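Local coordinates for putative uronate isomerase (Thermotoga maritima, PDB 4NAR), which is of uncertain function but may, like relatives in its family, interconvert the enantiomers of lactate, at residues D8-E13 and V42-L47; K21-L26 and K50-F55. All coordinates share one frame; numbering follows the deposited sequence.

Contact 1 of 2, residues D8-E13 and V42-L47; sequences DPLTEE and VDFTHL
Glu-12 and Leu-47 carry most of the contact between 8-13 and 42-47, where the first turns of helices 12-24 and 45-58 come side by side. The touch is van der Waals. Methyl CD2 of Leu-47 meets the end of the glutamate at a slant, 3.6 Å from CG of Glu-12 and 3.3 Å from OE2 of the same residue, with CD between them also in touch. With CG anti to the backbone N (chi1 -154°) and the chain extended beyond it, Glu-12 carries its carboxylate past this methyl.

A looser apolar touch joins the loops ahead of the two helices: CD2 of Leu-10 approaches the Phe-44 ring obliquely, 4.4 Å from CE1. Both side chains also pack on strand 231-240, Leu-10 against Leu-236 and Phe-44 against Pro-233, which ties the loop before each helix to the mixed sheet.

No hydrogen bond crosses between the segments; each start has its own. Thr-11 is the N-cap of its helix, OG1 accepting from the backbone N of Lys-14, just past the segment. In the other, OD1 of Asp-43 takes the backbone N of Thr-45 at 2.9 Å, an Asx turn, and the Thr-45 hydroxyl comes to it from the same face of the carboxylate. The helix starts thus meet by van der Waals contact only, including a carboxylate oxygen against a methyl, while the other oxygen, OE1, is hydrogen-bonded to Asn-51.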
# COMPACT_ATOMS: atom_id res chain seq x y z
N ASP A 8 -22.44 -8.85 5.75
CA ASP A 8 -21.61 -9.23 6.89
C ASP A 8 -21.97 -10.68 7.21
O ASP A 8 -22.88 -10.93 8.01
CB ASP A 8 -21.87 -8.31 8.08
CG ASP A 8 -20.87 -8.51 9.24
OD1 ASP A 8 -19.95 -9.37 9.15
OD2 ASP A 8 -21.00 -7.77 10.25
N PRO A 9 -21.30 -11.63 6.55
CA PRO A 9 -20.30 -11.30 5.51
C PRO A 9 -20.93 -11.09 4.12
O PRO A 9 -22.04 -11.56 3.87
CB PRO A 9 -19.40 -12.54 5.49
CG PRO A 9 -20.35 -13.69 5.87
CD PRO A 9 -21.34 -13.08 6.86
N LEU A 10 -20.22 -10.36 3.25
CA LEU A 10 -20.62 -10.26 1.85
C LEU A 10 -20.33 -11.60 1.19
O LEU A 10 -19.22 -12.14 1.34
CB LEU A 10 -19.83 -9.15 1.15
CG LEU A 10 -19.95 -9.09 -0.37
CD1 LEU A 10 -21.37 -8.72 -0.76
CD2 LEU A 10 -18.94 -8.10 -0.95
N THR A 11 -21.31 -12.16 0.49
CA THR A 11 -21.18 -13.54 -0.01
C THR A 11 -20.73 -13.64 -1.45
O THR A 11 -20.98 -12.72 -2.25
CB THR A 11 -22.49 -14.34 0.12
OG1 THR A 11 -23.48 -13.81 -0.78
CG2 THR A 11 -23.00 -14.34 1.57
N GLU A 12 -20.08 -14.75 -1.78
CA GLU A 12 -19.73 -15.07 -3.16
C GLU A 12 -20.98 -15.01 -4.06
O GLU A 12 -20.91 -14.54 -5.21
CB GLU A 12 -19.07 -16.45 -3.26
CG GLU A 12 -18.15 -16.58 -4.48
CD GLU A 12 -17.60 -17.98 -4.68
OE1 GLU A 12 -17.46 -18.37 -5.87
OE2 GLU A 12 -17.28 -18.68 -3.69
N GLU A 13 -22.12 -15.45 -3.54
CA GLU A 13 -23.36 -15.43 -4.32
C GLU A 13 -23.75 -14.01 -4.71
O GLU A 13 -24.04 -13.75 -5.88
CB GLU A 13 -24.51 -16.12 -3.58
CG GLU A 13 -25.40 -16.95 -4.51
CD GLU A 13 -26.88 -16.62 -4.38
OE1 GLU A 13 -27.43 -16.77 -3.27
OE2 GLU A 13 -27.50 -16.22 -5.41
N VAL A 42 -3.71 -9.30 1.57
CA VAL A 42 -4.62 -10.40 1.89
C VAL A 42 -6.06 -9.88 1.80
O VAL A 42 -6.51 -9.08 2.65
CB VAL A 42 -4.31 -11.01 3.29
CG1 VAL A 42 -5.06 -12.34 3.49
CG2 VAL A 42 -2.80 -11.22 3.43
N ASP A 43 -6.78 -10.32 0.77
CA ASP A 43 -8.11 -9.82 0.47
C ASP A 43 -8.92 -10.91 -0.23
O ASP A 43 -8.49 -12.07 -0.26
CB ASP A 43 -8.03 -8.55 -0.40
CG ASP A 43 -7.23 -8.75 -1.71
OD1 ASP A 43 -7.35 -9.81 -2.39
OD2 ASP A 43 -6.48 -7.81 -2.09
N PHE A 44 -10.06 -10.56 -0.81
CA PHE A 44 -10.87 -11.57 -1.50
C PHE A 44 -10.87 -11.46 -3.04
O PHE A 44 -11.84 -11.85 -3.71
CB PHE A 44 -12.30 -11.66 -0.91
CG PHE A 44 -13.08 -10.37 -0.95
CD1 PHE A 44 -14.01 -10.12 -1.96
CD2 PHE A 44 -12.88 -9.39 0.01
CE1 PHE A 44 -14.74 -8.93 -1.98
CE2 PHE A 44 -13.60 -8.20 -0.01
CZ PHE A 44 -14.53 -7.97 -1.00
N THR A 45 -9.75 -10.97 -3.58
CA THR A 45 -9.57 -10.90 -5.03
C THR A 45 -10.00 -12.19 -5.74
O THR A 45 -10.72 -12.14 -6.75
CB THR A 45 -8.10 -10.64 -5.42
OG1 THR A 45 -7.66 -9.39 -4.87
CG2 THR A 45 -7.96 -10.64 -6.94
N HIS A 46 -9.56 -13.32 -5.19
CA HIS A 46 -9.82 -14.62 -5.80
C HIS A 46 -11.31 -14.88 -6.07
O HIS A 46 -11.64 -15.49 -7.09
CB HIS A 46 -9.19 -15.76 -4.96
CG HIS A 46 -9.82 -15.96 -3.61
ND1 HIS A 46 -10.51 -17.10 -3.28
CD2 HIS A 46 -9.83 -15.17 -2.51
CE1 HIS A 46 -10.93 -17.02 -2.03
NE2 HIS A 46 -10.53 -15.86 -1.54
N LEU A 47 -12.19 -14.40 -5.19
CA LEU A 47 -13.63 -14.50 -5.40
C LEU A 47 -14.08 -13.58 -6.53
O LEU A 47 -15.04 -13.89 -7.25
CB LEU A 47 -14.42 -14.16 -4.13
CG LEU A 47 -14.35 -15.05 -2.87
CD1 LEU A 47 -15.17 -14.41 -1.73
CD2 LEU A 47 -14.84 -16.47 -3.13

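Contact 2 of 2, residues K21-L26 and K50-F55; sequences KLVEDL and KNLYRF
This is a buried helix-to-helix contact made by apolar side chains, without a hydrogen bond, between the C-terminal part of helix 12-24 and the middle of helix 45-58, on one side of the mixed sheet. Val-23 is its centre. The backbones come closest here, with CA of Val-23 6.9 Å from CA of Phe-55, and both methyls of the valine are used. CG1, anti to the backbone N (chi1 166°), packs on the main chain, 3.9 Å from the carbonyl O of Phe-55. CG2, anti to the carbonyl carbon instead, sits between two partners, 4.0 Å from CD1 of Leu-52 and 4.0 Å from CB of Phe-55. The valine and phenylalanine side chains cross at about a right angle, and it is the root of the phenylalanine that does the touching: its ring turns back along the pair of helices to pack on Lys-16 and Leu-19, earlier turns of helix 12-24.

Helix 45-58 is the connection of a beta-alpha-beta crossover, joining the adjacent parallel strands 31-36 and 63-68, and helix 12-24 packs beside this crossover helix. The side chains nearer the sheet complete the contact. Leu-52 sets out to the side of helix 12-24 rather than at it, but with CG anti to the backbone N (chi1 -171°) its tip swings over, and CD1 comes within 4.2 Å of CD2 of Leu-22. On the sheet, Phe-219 of strand 217-227 meets Leu-22, and Phe-146 of the neighbouring strand 144-150 meets Leu-52. Tyr-53 turns away from helix 12-24 and sets its ring edge-to-face with Phe-64 of strand 63-68.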
# COMPACT_ATOMS: atom_id res chain seq x y z
N LYS A 21 -24.12 -8.92 -13.49
CA LYS A 21 -24.76 -7.68 -13.89
C LYS A 21 -23.80 -6.80 -14.69
O LYS A 21 -24.12 -6.36 -15.80
CB LYS A 21 -25.27 -6.95 -12.64
CG LYS A 21 -25.98 -5.63 -12.91
CD LYS A 21 -26.51 -5.03 -11.60
CE LYS A 21 -27.25 -3.71 -11.85
NZ LYS A 21 -27.47 -2.93 -10.60
N LEU A 22 -22.61 -6.56 -14.13
CA LEU A 22 -21.58 -5.76 -14.78
C LEU A 22 -21.16 -6.29 -16.17
O LEU A 22 -21.02 -5.52 -17.13
CB LEU A 22 -20.36 -5.63 -13.86
CG LEU A 22 -19.00 -5.30 -14.49
CD1 LEU A 22 -18.89 -3.82 -14.82
CD2 LEU A 22 -17.90 -5.74 -13.55
N VAL A 23 -20.98 -7.61 -16.27
CA VAL A 23 -20.59 -8.27 -17.52
C VAL A 23 -21.71 -8.21 -18.55
O VAL A 23 -21.47 -8.02 -19.75
CB VAL A 23 -20.20 -9.75 -17.29
CG1 VAL A 23 -20.13 -10.51 -18.61
CG2 VAL A 23 -18.85 -9.83 -16.55
N GLU A 24 -22.94 -8.36 -18.07
CA GLU A 24 -24.12 -8.26 -18.93
C GLU A 24 -24.18 -6.89 -19.62
O GLU A 24 -24.60 -6.79 -20.77
CB GLU A 24 -25.39 -8.56 -18.12
CG GLU A 24 -26.58 -7.65 -18.39
CD GLU A 24 -27.04 -6.91 -17.13
OE1 GLU A 24 -27.75 -7.54 -16.30
OE2 GLU A 24 -26.69 -5.71 -16.96
N ASP A 25 -23.73 -5.85 -18.92
CA ASP A 25 -23.72 -4.50 -19.47
C ASP A 25 -22.49 -4.22 -20.36
O ASP A 25 -22.44 -3.21 -21.06
CB ASP A 25 -23.86 -3.46 -18.35
CG ASP A 25 -22.80 -2.37 -18.41
OD1 ASP A 25 -23.12 -1.24 -18.88
OD2 ASP A 25 -21.64 -2.65 -18.01
N LEU A 26 -21.51 -5.12 -20.35
CA LEU A 26 -20.41 -5.01 -21.31
C LEU A 26 -20.89 -5.45 -22.68
O LEU A 26 -21.57 -6.47 -22.80
CB LEU A 26 -19.22 -5.87 -20.90
CG LEU A 26 -18.10 -5.19 -20.11
CD1 LEU A 26 -18.06 -3.68 -20.39
CD2 LEU A 26 -18.24 -5.47 -18.62
N LYS A 50 -11.84 -14.77 -10.30
CA LYS A 50 -12.24 -16.05 -10.88
C LYS A 50 -13.68 -16.02 -11.43
O LYS A 50 -13.96 -16.62 -12.47
CB LYS A 50 -12.04 -17.20 -9.88
CG LYS A 50 -13.28 -17.62 -9.10
CD LYS A 50 -12.93 -18.56 -7.95
CE LYS A 50 -14.19 -19.15 -7.31
NZ LYS A 50 -13.91 -19.63 -5.93
N ASN A 51 -14.57 -15.29 -10.76
CA ASN A 51 -15.96 -15.21 -11.22
C ASN A 51 -16.10 -14.27 -12.39
O ASN A 51 -16.83 -14.58 -13.34
CB ASN A 51 -16.91 -14.85 -10.08
CG ASN A 51 -17.21 -16.03 -9.18
OD1 ASN A 51 -17.69 -17.07 -9.65
ND2 ASN A 51 -16.90 -15.90 -7.89
N LEU A 52 -15.38 -13.15 -12.34
CA LEU A 52 -15.33 -12.22 -13.47
C LEU A 52 -14.89 -12.95 -14.74
O LEU A 52 -15.51 -12.80 -15.79
CB LEU A 52 -14.35 -11.09 -13.18
CG LEU A 52 -14.33 -9.93 -14.17
CD1 LEU A 52 -15.70 -9.26 -14.23
CD2 LEU A 52 -13.27 -8.92 -13.75
N TYR A 53 -13.83 -13.75 -14.62
CA TYR A 53 -13.30 -14.51 -15.75
C TYR A 53 -14.32 -15.52 -16.26
O TYR A 53 -14.49 -15.68 -17.47
CB TYR A 53 -12.01 -15.20 -15.35
CG TYR A 53 -11.50 -16.27 -16.31
CD1 TYR A 53 -10.93 -15.92 -17.53
CD2 TYR A 53 -11.54 -17.62 -15.96
CE1 TYR A 53 -10.44 -16.90 -18.40
CE2 TYR A 53 -11.04 -18.60 -16.82
CZ TYR A 53 -10.50 -18.23 -18.03
OH TYR A 53 -10.02 -19.20 -18.89
N ARG A 54 -14.99 -16.21 -15.34
CA ARG A 54 -15.96 -17.23 -15.71
C ARG A 54 -17.08 -16.65 -16.59
O ARG A 54 -17.34 -17.14 -17.69
CB ARG A 54 -16.54 -17.86 -14.45
CG ARG A 54 -16.82 -19.34 -14.59
CD ARG A 54 -18.29 -19.65 -14.81
NE ARG A 54 -18.61 -20.99 -14.31
CZ ARG A 54 -19.03 -21.24 -13.07
NH1 ARG A 54 -19.20 -20.25 -12.21
NH2 ARG A 54 -19.28 -22.50 -12.70
N PHE A 55 -17.71 -15.59 -16.08
CA PHE A 55 -18.76 -14.89 -16.81
C PHE A 55 -18.27 -14.29 -18.12
O PHE A 55 -19.02 -14.24 -19.10
CB PHE A 55 -19.35 -13.79 -15.93
CG PHE A 55 -20.05 -14.31 -14.70
CD1 PHE A 55 -20.71 -15.53 -14.73
CD2 PHE A 55 -20.02 -13.60 -13.51
CE1 PHE A 55 -21.36 -16.02 -13.60
CE2 PHE A 55 -20.65 -14.08 -12.37
CZ PHE A 55 -21.32 -15.30 -12.42

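Contacts 1 and 2 are two points along one helix pair, their centres about 16 Å apart: contact 1 joins the starts of helices 12-24 and 45-58, contact 2 the end of the first to the middle of the second, so the two helices run side by side in the same direction. OE1 of Glu-12 lies 3.2 Å from ND2 of Asn-51, a probable hydrogen bond, and Asn-51 ND2 also bonds the carbonyl O of Leu-47. The glutamate thus takes part in contact 1 through CG, CD and OE2 and reaches contact 2 through OE1. The centres of contacts 1 and 2 lie about 20 and 27 Å from the centre of the chain, contact 2 being the farther.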